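Local coordinates for ribonucleoside triphosphate reductase (Lactobacillus leichmannii, PDB 1L1L), which catalyses the adenosylcobalamin-dependent reduction of ribonucleoside triphosphates to 2'-deoxyribonucleoside triphosphates, as an allosterically regulated monomer of the class II ribonucleotide reductases, at residues A[489-494]-A[506-511]; A[482-488]-A[617-621]; A[474-479]-A[560-566]; A[510-515]-A[636-641]. All coordinates share one frame; numbering follows the deposited sequence.

Contact 1: A[489-494]-A[506-511]; sequences VVTGFK and KVPVYD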
# COMPACT_ATOMS: atom_id res chain seq x y z
N VAL A 489 -22.88 11.44 -7.39
CA VAL A 489 -23.46 10.18 -7.84
C VAL A 489 -24.74 9.82 -7.09
O VAL A 489 -25.66 9.23 -7.66
CB VAL A 489 -22.45 9.01 -7.73
CG1 VAL A 489 -22.21 8.63 -6.27
CG2 VAL A 489 -22.96 7.82 -8.52
N VAL A 490 -24.80 10.17 -5.81
CA VAL A 490 -26.00 9.90 -5.03
C VAL A 490 -26.86 11.17 -5.05
O VAL A 490 -26.56 12.15 -4.36
CB VAL A 490 -25.66 9.53 -3.56
CG1 VAL A 490 -26.93 9.23 -2.78
CG2 VAL A 490 -24.74 8.32 -3.54
N THR A 491 -27.93 11.14 -5.84
CA THR A 491 -28.83 12.28 -5.98
C THR A 491 -29.90 12.37 -4.89
O THR A 491 -30.55 13.41 -4.74
CB THR A 491 -29.53 12.25 -7.36
OG1 THR A 491 -30.28 11.03 -7.49
CG2 THR A 491 -28.49 12.31 -8.46
N GLY A 492 -30.06 11.29 -4.14
CA GLY A 492 -31.04 11.27 -3.07
C GLY A 492 -31.36 9.87 -2.58
O GLY A 492 -30.72 8.90 -3.00
N PHE A 493 -32.35 9.76 -1.71
CA PHE A 493 -32.75 8.46 -1.17
C PHE A 493 -34.26 8.23 -1.27
O PHE A 493 -35.05 9.16 -1.08
CB PHE A 493 -32.32 8.32 0.30
CG PHE A 493 -30.84 8.30 0.51
CD1 PHE A 493 -30.09 9.47 0.41
CD2 PHE A 493 -30.18 7.11 0.79
CE1 PHE A 493 -28.71 9.45 0.61
CE2 PHE A 493 -28.80 7.08 0.99
CZ PHE A 493 -28.06 8.24 0.89
N LYS A 494 -34.65 7.00 -1.56
CA LYS A 494 -36.06 6.64 -1.64
C LYS A 494 -36.34 5.54 -0.62
O LYS A 494 -35.43 4.82 -0.22
CB LYS A 494 -36.41 6.15 -3.05
CG LYS A 494 -35.85 4.79 -3.42
CD LYS A 494 -36.35 4.34 -4.78
CE LYS A 494 -35.81 2.96 -5.15
NZ LYS A 494 -36.22 2.52 -6.52
N LYS A 506 -33.57 3.34 3.94
CA LYS A 506 -33.40 4.38 2.94
C LYS A 506 -32.38 3.90 1.92
O LYS A 506 -31.22 3.67 2.26
CB LYS A 506 -32.90 5.67 3.60
CG LYS A 506 -33.92 6.34 4.50
CD LYS A 506 -35.05 6.91 3.67
CE LYS A 506 -35.95 7.81 4.50
NZ LYS A 506 -36.84 8.61 3.61
N VAL A 507 -32.81 3.72 0.68
CA VAL A 507 -31.90 3.28 -0.36
C VAL A 507 -31.52 4.50 -1.20
O VAL A 507 -32.31 5.42 -1.38
CB VAL A 507 -32.56 2.21 -1.26
CG1 VAL A 507 -31.66 1.88 -2.44
CG2 VAL A 507 -32.81 0.95 -0.44
N PRO A 508 -30.28 4.51 -1.72
CA PRO A 508 -29.80 5.63 -2.54
C PRO A 508 -30.30 5.61 -3.97
O PRO A 508 -30.58 4.55 -4.53
CB PRO A 508 -28.29 5.46 -2.47
CG PRO A 508 -28.14 3.96 -2.48
CD PRO A 508 -29.19 3.55 -1.46
N VAL A 509 -30.42 6.80 -4.56
CA VAL A 509 -30.82 6.93 -5.96
C VAL A 509 -29.57 7.44 -6.66
O VAL A 509 -29.06 8.52 -6.34
CB VAL A 509 -31.96 7.96 -6.14
CG1 VAL A 509 -32.40 8.01 -7.59
CG2 VAL A 509 -33.13 7.60 -5.25
N TYR A 510 -29.06 6.65 -7.59
CA TYR A 510 -27.85 7.01 -8.31
C TYR A 510 -28.14 7.72 -9.62
O TYR A 510 -29.15 7.45 -10.28
CB TYR A 510 -27.03 5.77 -8.63
CG TYR A 510 -26.55 5.01 -7.42
CD1 TYR A 510 -25.76 5.63 -6.45
CD2 TYR A 510 -26.87 3.66 -7.26
CE1 TYR A 510 -25.30 4.91 -5.34
CE2 TYR A 510 -26.42 2.94 -6.17
CZ TYR A 510 -25.63 3.57 -5.21
OH TYR A 510 -25.17 2.84 -4.14
N ASP A 511 -27.23 8.61 -9.99
CA ASP A 511 -27.36 9.34 -11.23
C ASP A 511 -27.02 8.31 -12.31
O ASP A 511 -25.86 7.92 -12.46
CB ASP A 511 -26.36 10.50 -11.26
CG ASP A 511 -26.66 11.50 -12.34
OD1 ASP A 511 -26.67 11.10 -13.53
OD2 ASP A 511 -26.90 12.68 -12.00
O HOH W 1 -30.89 10.38 -10.53
O HOH W 2 -35.67 10.37 1.32
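P508 packs between V490 and F493 across a two-stranded antiparallel beta hairpin. Its CB is the bump: V490 CG1 touches it at 4.0 Å and F493 CE2 at 3.9 Å. F493 keeps its CG beside the backbone N (chi1 -66°), which lays the CD2-CE2 side of the ring along V507 and P508. The K506 carbonyl O meets the edge of that ring. Further along the same sheet face, V490 CG2 abuts the edge of the Y510 ring, 3.9 Å from CE1. V489 CG2 packs near Y510 CD1, and V489 O lies at the ring edge. Helix 628-641 covers this face, with T634 on V490 and A633 on P508. On the other face V509 CG2 packs over the G492 backbone, 3.5 Å from G492 O. T491 N donates to V509 O at 2.9 Å, and V509 N donates back to G492 O. The extra residue T491 is consistent with a bulge. G492 has a phi of 164°, a value that suits glycine. Toward F493 and K494 the pairing continues, and K494 and V507 exchange two backbone bonds. K506 curls back at chi2, and its NZ forms a salt bridge with D495. The same NZ donates to a water 3.1 Å away, and that water donates to F493 O at 2.8 Å.

Contact 2: A[482-488]-A[617-621]; sequences LTRLGNR and NPNFA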
# COMPACT_ATOMS: atom_id res chain seq x y z
N LEU A 482 -18.56 15.35 -10.17
CA LEU A 482 -19.17 16.65 -9.87
C LEU A 482 -19.13 17.55 -11.09
O LEU A 482 -20.10 18.24 -11.41
CB LEU A 482 -18.44 17.32 -8.70
CG LEU A 482 -18.98 18.69 -8.25
CD1 LEU A 482 -20.43 18.56 -7.82
CD2 LEU A 482 -18.13 19.22 -7.10
N THR A 483 -17.99 17.53 -11.77
CA THR A 483 -17.79 18.35 -12.95
C THR A 483 -18.70 17.85 -14.07
O THR A 483 -19.59 18.57 -14.52
CB THR A 483 -16.33 18.26 -13.41
OG1 THR A 483 -15.48 18.73 -12.36
CG2 THR A 483 -16.09 19.13 -14.66
N ARG A 484 -18.47 16.61 -14.47
CA ARG A 484 -19.22 16.00 -15.55
C ARG A 484 -20.72 15.78 -15.32
O ARG A 484 -21.48 15.67 -16.29
CB ARG A 484 -18.55 14.68 -15.93
CG ARG A 484 -18.69 14.33 -17.39
CD ARG A 484 -17.67 13.28 -17.79
NE ARG A 484 -17.85 12.87 -19.19
CZ ARG A 484 -17.21 11.84 -19.75
NH1 ARG A 484 -16.35 11.13 -19.03
NH2 ARG A 484 -17.44 11.53 -21.01
N LEU A 485 -21.16 15.74 -14.07
CA LEU A 485 -22.58 15.52 -13.78
C LEU A 485 -23.28 16.74 -13.18
O LEU A 485 -24.49 16.90 -13.32
CB LEU A 485 -22.75 14.34 -12.82
CG LEU A 485 -22.29 12.94 -13.22
CD1 LEU A 485 -22.51 11.99 -12.03
CD2 LEU A 485 -23.06 12.45 -14.43
N GLY A 486 -22.51 17.58 -12.50
CA GLY A 486 -23.08 18.75 -11.87
C GLY A 486 -23.53 18.44 -10.46
O GLY A 486 -23.85 19.33 -9.68
N ASN A 487 -23.55 17.15 -10.12
CA ASN A 487 -23.97 16.71 -8.79
C ASN A 487 -23.25 15.43 -8.39
O ASN A 487 -22.49 14.86 -9.17
CB ASN A 487 -25.48 16.46 -8.77
CG ASN A 487 -25.92 15.48 -9.84
OD1 ASN A 487 -25.93 15.80 -11.03
ND2 ASN A 487 -26.27 14.26 -9.43
N ARG A 488 -23.49 14.97 -7.16
CA ARG A 488 -22.86 13.76 -6.66
C ARG A 488 -23.62 12.51 -7.09
O ARG A 488 -24.86 12.51 -7.15
CB ARG A 488 -22.76 13.84 -5.13
CG ARG A 488 -21.99 15.06 -4.66
CD ARG A 488 -21.69 14.98 -3.18
NE ARG A 488 -22.90 14.90 -2.38
CZ ARG A 488 -23.73 15.91 -2.16
NH1 ARG A 488 -23.47 17.11 -2.68
NH2 ARG A 488 -24.80 15.74 -1.41
N ASN A 617 -19.63 25.00 -6.56
CA ASN A 617 -20.84 24.30 -6.98
C ASN A 617 -21.65 24.01 -5.72
O ASN A 617 -21.11 23.52 -4.73
CB ASN A 617 -20.48 22.98 -7.67
CG ASN A 617 -21.70 22.26 -8.20
OD1 ASN A 617 -22.71 22.12 -7.50
ND2 ASN A 617 -21.62 21.77 -9.43
N PRO A 618 -22.95 24.32 -5.74
CA PRO A 618 -23.77 24.07 -4.56
C PRO A 618 -23.84 22.58 -4.22
O PRO A 618 -24.26 22.20 -3.12
CB PRO A 618 -25.13 24.65 -4.95
CG PRO A 618 -25.14 24.47 -6.45
CD PRO A 618 -23.75 24.87 -6.85
N ASN A 619 -23.44 21.74 -5.17
CA ASN A 619 -23.43 20.29 -4.96
C ASN A 619 -22.08 19.84 -4.42
O ASN A 619 -21.87 18.64 -4.20
CB ASN A 619 -23.74 19.55 -6.26
CG ASN A 619 -25.22 19.59 -6.62
OD1 ASN A 619 -26.08 19.31 -5.78
ND2 ASN A 619 -25.52 19.94 -7.86
N PHE A 620 -21.18 20.79 -4.23
CA PHE A 620 -19.86 20.48 -3.69
C PHE A 620 -20.06 20.02 -2.26
O PHE A 620 -20.78 20.67 -1.50
CB PHE A 620 -18.96 21.71 -3.68
CG PHE A 620 -17.60 21.44 -3.09
CD1 PHE A 620 -16.60 20.86 -3.85
CD2 PHE A 620 -17.35 21.71 -1.75
CE1 PHE A 620 -15.36 20.54 -3.28
CE2 PHE A 620 -16.12 21.40 -1.17
CZ PHE A 620 -15.12 20.81 -1.93
N ALA A 621 -19.42 18.93 -1.88
CA ALA A 621 -19.55 18.41 -0.53
C ALA A 621 -18.18 18.17 0.09
O ALA A 621 -17.32 17.53 -0.52
CB ALA A 621 -20.34 17.11 -0.54
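G486 O is gripped by two asparagine amides from the loop 617-621. N619 ND2 donates to it at 2.5 Å, a modelled length short enough to be read with caution. N617 ND2 adds a weak bond from 3.3 Å. The N619 donor is tilted from the carbonyl plane, and the bond is bent to 137°. N619 ND2 also rests against N487 CB. G486 follows the last residue of helix 477-485 and has a positive phi. The loop facing it is a type I beta turn from N617 to F620. Within that turn N617 OD1 accepts from N619 N, an Asx turn, so one asparagine both shapes the loop and reaches the helix end. R488 makes the second polar link. Its NH1 donates to N619 O at 2.7 Å, with the oxygen in the guanidinium plane but the nitrogen above the carbonyl plane. A bend at chi3 (-60°) turns the group over A621, whose CB lies over one guanidinium face, 3.9 Å from R488 CZ. R488 NE forms a salt bridge with E630. L482 supplies the apolar part. Its CD1 touches N619 CB at 3.8 Å, and its CD2 meets the edge of the F620 ring, 3.9 Å from F620 CD1.

Contact 3: A[474-479]-A[560-566]; sequences MSGIQD and SEGMHFH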
# COMPACT_ATOMS: atom_id res chain seq x y z
N MET A 474 -9.28 3.97 -10.26
CA MET A 474 -9.87 5.20 -10.73
C MET A 474 -9.80 6.17 -9.55
O MET A 474 -10.36 5.92 -8.49
CB MET A 474 -11.32 4.94 -11.13
CG MET A 474 -12.05 6.14 -11.65
SD MET A 474 -13.55 5.63 -12.47
CE MET A 474 -14.71 5.64 -11.13
N SER A 475 -9.08 7.27 -9.75
CA SER A 475 -8.92 8.27 -8.71
C SER A 475 -9.46 9.61 -9.17
O SER A 475 -9.77 9.79 -10.35
CB SER A 475 -7.44 8.39 -8.34
OG SER A 475 -7.28 9.13 -7.15
N GLY A 476 -9.59 10.56 -8.25
CA GLY A 476 -10.13 11.86 -8.62
C GLY A 476 -11.59 11.68 -9.02
O GLY A 476 -12.15 12.48 -9.77
N ILE A 477 -12.21 10.63 -8.48
CA ILE A 477 -13.60 10.29 -8.77
C ILE A 477 -14.64 11.35 -8.42
O ILE A 477 -15.60 11.55 -9.17
CB ILE A 477 -13.98 8.97 -8.08
CG1 ILE A 477 -13.11 7.83 -8.64
CG2 ILE A 477 -15.47 8.68 -8.26
CD1 ILE A 477 -13.27 6.50 -7.89
N GLN A 478 -14.50 12.02 -7.29
CA GLN A 478 -15.48 13.03 -6.95
C GLN A 478 -15.34 14.22 -7.89
O GLN A 478 -16.35 14.79 -8.32
CB GLN A 478 -15.35 13.46 -5.49
CG GLN A 478 -15.71 12.38 -4.47
CD GLN A 478 -17.03 11.67 -4.77
OE1 GLN A 478 -18.04 12.31 -5.07
NE2 GLN A 478 -17.03 10.35 -4.66
N ASP A 479 -14.10 14.61 -8.22
CA ASP A 479 -13.88 15.74 -9.13
C ASP A 479 -14.50 15.44 -10.49
O ASP A 479 -15.19 16.27 -11.09
CB ASP A 479 -12.39 16.01 -9.37
CG ASP A 479 -11.63 16.40 -8.12
OD1 ASP A 479 -12.22 16.98 -7.19
OD2 ASP A 479 -10.41 16.14 -8.10
N SER A 560 -8.73 14.49 -6.25
CA SER A 560 -9.35 13.98 -5.03
C SER A 560 -8.83 12.54 -4.94
O SER A 560 -8.61 11.90 -5.97
CB SER A 560 -10.89 14.02 -5.13
OG SER A 560 -11.37 13.46 -6.34
N GLU A 561 -8.62 12.04 -3.73
CA GLU A 561 -8.07 10.70 -3.53
C GLU A 561 -9.09 9.56 -3.63
O GLU A 561 -10.03 9.48 -2.83
CB GLU A 561 -7.34 10.66 -2.19
CG GLU A 561 -6.68 11.99 -1.87
CD GLU A 561 -5.58 11.90 -0.83
OE1 GLU A 561 -5.85 11.33 0.26
OE2 GLU A 561 -4.46 12.40 -1.09
N GLY A 562 -8.89 8.68 -4.60
CA GLY A 562 -9.81 7.57 -4.80
C GLY A 562 -11.22 8.12 -4.90
O GLY A 562 -11.47 9.03 -5.70
N MET A 563 -12.13 7.58 -4.09
CA MET A 563 -13.51 8.04 -4.09
C MET A 563 -13.79 9.05 -2.98
O MET A 563 -14.92 9.50 -2.82
CB MET A 563 -14.47 6.86 -3.93
CG MET A 563 -14.29 6.10 -2.63
SD MET A 563 -15.77 5.15 -2.21
CE MET A 563 -16.53 6.26 -1.04
N HIS A 564 -12.76 9.39 -2.21
CA HIS A 564 -12.90 10.34 -1.11
C HIS A 564 -13.33 11.74 -1.55
O HIS A 564 -13.10 12.15 -2.69
CB HIS A 564 -11.57 10.49 -0.35
CG HIS A 564 -11.16 9.27 0.41
ND1 HIS A 564 -11.90 8.11 0.43
CD2 HIS A 564 -10.08 9.05 1.20
CE1 HIS A 564 -11.30 7.23 1.20
NE2 HIS A 564 -10.20 7.77 1.69
N PHE A 565 -13.95 12.48 -0.64
CA PHE A 565 -14.38 13.84 -0.90
C PHE A 565 -13.28 14.75 -0.39
O PHE A 565 -12.38 14.30 0.33
CB PHE A 565 -15.69 14.13 -0.16
CG PHE A 565 -16.87 13.42 -0.74
CD1 PHE A 565 -17.59 13.98 -1.80
CD2 PHE A 565 -17.26 12.17 -0.26
CE1 PHE A 565 -18.67 13.30 -2.38
CE2 PHE A 565 -18.34 11.49 -0.83
CZ PHE A 565 -19.05 12.06 -1.89
N HIS A 566 -13.32 16.02 -0.76
CA HIS A 566 -12.30 16.96 -0.32
C HIS A 566 -12.50 17.39 1.13
O HIS A 566 -13.63 17.45 1.62
CB HIS A 566 -12.33 18.20 -1.22
CG HIS A 566 -11.78 17.96 -2.59
ND1 HIS A 566 -10.43 17.80 -2.83
CD2 HIS A 566 -12.39 17.83 -3.79
CE1 HIS A 566 -10.24 17.59 -4.12
NE2 HIS A 566 -11.41 17.60 -4.72
O HOH W 3 -12.44 11.33 -5.18
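S475, G476 and I477 meet the loop 560-566 at the start of helix 477-485, where G476 is the N-cap residue. The loop holds a type II' beta turn from E561 to H564, with G562 at its positive-phi corner. Backbone donors come first. I477 N, in the first turn of the helix, reaches G562 O at 3.3 Å, and G476 N makes a weak bond to S560 O. In return S475 OG accepts from G562 N at 3.0 Å. A water sits between the two segments. It accepts from Q478 N and S560 OG and donates to the carbonyls of G562 and H564. The side-chain bonds centre on D479 and Q478. D479 OD1 takes H566 NE2 on its syn lone pair at 2.7 Å, with carboxylate and imidazole nearly coplanar (17° apart). D479 OD2 accepts S560 N from above the carboxylate plane, so both oxygens are held. Q478 NE2 donates to M563 O at 2.9 Å. Packing contacts complete the join. I477 CD1 touches M563 CB, an apolar pair. Q478 bends at chi2 (-48°), which swings its amide over one face of F565. There Q478 CG lies 3.9 Å from the centroid of the F565 ring, 22° off the ring normal, a CH-pi contact.

Contact 4: A[510-515]-A[636-641]; sequences YDKRAI and AFLQTY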
# COMPACT_ATOMS: atom_id res chain seq x y z
N TYR A 510 -29.06 6.65 -7.59
CA TYR A 510 -27.85 7.01 -8.31
C TYR A 510 -28.14 7.72 -9.62
O TYR A 510 -29.15 7.45 -10.28
CB TYR A 510 -27.03 5.77 -8.63
CG TYR A 510 -26.55 5.01 -7.42
CD1 TYR A 510 -25.76 5.63 -6.45
CD2 TYR A 510 -26.87 3.66 -7.26
CE1 TYR A 510 -25.30 4.91 -5.34
CE2 TYR A 510 -26.42 2.94 -6.17
CZ TYR A 510 -25.63 3.57 -5.21
OH TYR A 510 -25.17 2.84 -4.14
N ASP A 511 -27.23 8.61 -9.99
CA ASP A 511 -27.36 9.34 -11.23
C ASP A 511 -27.02 8.31 -12.31
O ASP A 511 -25.86 7.92 -12.46
CB ASP A 511 -26.36 10.50 -11.26
CG ASP A 511 -26.66 11.50 -12.34
OD1 ASP A 511 -26.67 11.10 -13.53
OD2 ASP A 511 -26.90 12.68 -12.00
N LYS A 512 -28.04 7.85 -13.03
CA LYS A 512 -27.88 6.84 -14.07
C LYS A 512 -26.82 7.16 -15.12
O LYS A 512 -26.35 6.27 -15.83
CB LYS A 512 -29.24 6.59 -14.75
CG LYS A 512 -30.33 6.14 -13.77
CD LYS A 512 -31.65 5.79 -14.45
CE LYS A 512 -32.40 7.03 -14.98
NZ LYS A 512 -31.75 7.67 -16.17
N ARG A 513 -26.44 8.44 -15.22
CA ARG A 513 -25.41 8.84 -16.17
C ARG A 513 -24.08 8.23 -15.70
O ARG A 513 -23.29 7.73 -16.51
CB ARG A 513 -25.28 10.37 -16.22
CG ARG A 513 -26.46 11.11 -16.88
CD ARG A 513 -26.33 12.63 -16.75
NE ARG A 513 -26.46 13.07 -15.36
CZ ARG A 513 -26.20 14.30 -14.92
NH1 ARG A 513 -25.78 15.24 -15.75
NH2 ARG A 513 -26.36 14.59 -13.63
N ALA A 514 -23.86 8.25 -14.39
CA ALA A 514 -22.62 7.71 -13.81
C ALA A 514 -22.41 6.23 -14.12
O ALA A 514 -21.29 5.79 -14.36
CB ALA A 514 -22.63 7.93 -12.30
N ILE A 515 -23.49 5.46 -14.10
CA ILE A 515 -23.41 4.04 -14.39
C ILE A 515 -22.80 3.77 -15.76
O ILE A 515 -21.89 2.95 -15.91
CB ILE A 515 -24.81 3.40 -14.34
CG1 ILE A 515 -25.38 3.50 -12.92
CG2 ILE A 515 -24.75 1.95 -14.80
CD1 ILE A 515 -26.81 3.02 -12.80
N ALA A 636 -20.70 1.67 -2.39
CA ALA A 636 -21.51 0.59 -2.97
C ALA A 636 -21.69 0.76 -4.47
O ALA A 636 -21.69 -0.22 -5.22
CB ALA A 636 -22.87 0.54 -2.29
N PHE A 637 -21.85 2.01 -4.91
CA PHE A 637 -22.02 2.30 -6.32
C PHE A 637 -20.81 1.78 -7.09
O PHE A 637 -20.95 1.00 -8.04
CB PHE A 637 -22.17 3.81 -6.55
CG PHE A 637 -22.32 4.19 -8.00
CD1 PHE A 637 -23.56 4.11 -8.62
CD2 PHE A 637 -21.22 4.59 -8.74
CE1 PHE A 637 -23.71 4.43 -9.96
CE2 PHE A 637 -21.35 4.91 -10.10
CZ PHE A 637 -22.60 4.83 -10.71
N LEU A 638 -19.62 2.19 -6.66
CA LEU A 638 -18.39 1.78 -7.33
C LEU A 638 -18.16 0.26 -7.27
O LEU A 638 -17.61 -0.33 -8.19
CB LEU A 638 -17.20 2.53 -6.73
CG LEU A 638 -17.29 4.05 -6.90
CD1 LEU A 638 -16.23 4.74 -6.06
CD2 LEU A 638 -17.14 4.40 -8.37
N GLN A 639 -18.58 -0.37 -6.18
CA GLN A 639 -18.40 -1.81 -6.04
C GLN A 639 -19.38 -2.55 -6.95
O GLN A 639 -19.11 -3.64 -7.43
CB GLN A 639 -18.64 -2.23 -4.58
CG GLN A 639 -18.44 -3.72 -4.32
CD GLN A 639 -17.02 -4.17 -4.54
OE1 GLN A 639 -16.14 -3.95 -3.70
NE2 GLN A 639 -16.77 -4.78 -5.69
N THR A 640 -20.52 -1.92 -7.20
CA THR A 640 -21.57 -2.51 -8.03
C THR A 640 -21.31 -2.35 -9.53
O THR A 640 -21.42 -3.31 -10.28
CB THR A 640 -22.95 -1.90 -7.68
OG1 THR A 640 -23.24 -2.15 -6.30
CG2 THR A 640 -24.05 -2.48 -8.53
N TYR A 641 -20.94 -1.14 -9.96
CA TYR A 641 -20.73 -0.90 -11.39
C TYR A 641 -19.29 -0.72 -11.91
O TYR A 641 -19.08 -0.70 -13.13
CB TYR A 641 -21.57 0.31 -11.82
CG TYR A 641 -23.03 0.25 -11.41
CD1 TYR A 641 -23.48 0.89 -10.26
CD2 TYR A 641 -23.96 -0.46 -12.18
CE1 TYR A 641 -24.82 0.85 -9.89
CE2 TYR A 641 -25.30 -0.51 -11.81
CZ TYR A 641 -25.73 0.14 -10.67
OH TYR A 641 -27.06 0.07 -10.30
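The backbones of Y510-I515 and A636-Y641 stay apart, with CA atoms 7.8 Å apart at Y510 and F637 and 6.4 Å at I515 and Y641, so side chains bridge the gap. F637 is the central wedge. It turns an edge toward the face of Y510, the planes at 59° and the centroids of the two rings 4.7 Å apart. The touching atom is F637 CD1, 3.3 Å from Y510 CG. F637 CB lies over the same tyrosine face as a CH-pi contact. The phenyl reaches out because its CG is anti to the backbone N (chi1 179°). Its far end, CZ, meets A514 CB at 3.5 Å. I515 CG1 comes to its edge, near the ring plane, at CE1. The same I515 CG1 stands over the centre of the Y641 ring, 3.9 Å from its centroid and 5° off the normal. T640 CG2 covers the opposite face of that ring.

Polar bonds fix each segment from within. R513 grips D511 side-on: NE goes to OD1, and NH2 goes to OD2 at 2.6 Å in a salt bridge. D511 OD1 also caps the helix by accepting R513 N on its anti lone pair. T640 N and OG1 reach A636 O from opposite faces of its plane. Y510 OH bonds to A633 O, one turn earlier on helix 628-641. The contact thus joins the N-terminal end of helix 512-536, into which strand 504-510 leads, to helix 628-641, with helix 477-485 packed against both through L485 on A514 and I477 on L638.

Overall arrangement
All four contacts lie on the same side of the chain's centre. Contact 3 is the innermost, about 17 Å from that centre, and contact 1 the outermost, about 31 Å. Helix 477-485 serves contacts 2 and 3, and strand 490-497 of contact 1 follows it. Contacts 1 and 4 share Y510 and D511, and their centres are about 10 Å apart. D511 also ties them to contact 2, where N487 ND2 lies 3.1 Å from D511 OD2. A second tie between contacts 2 and 4 is a probable hydrogen bond from R513 NH2 to L485 O at 3.0 Å. R488 of contact 2 packs on F565 of contact 3. L638 connects contacts 4 and 3 through I477 and M563.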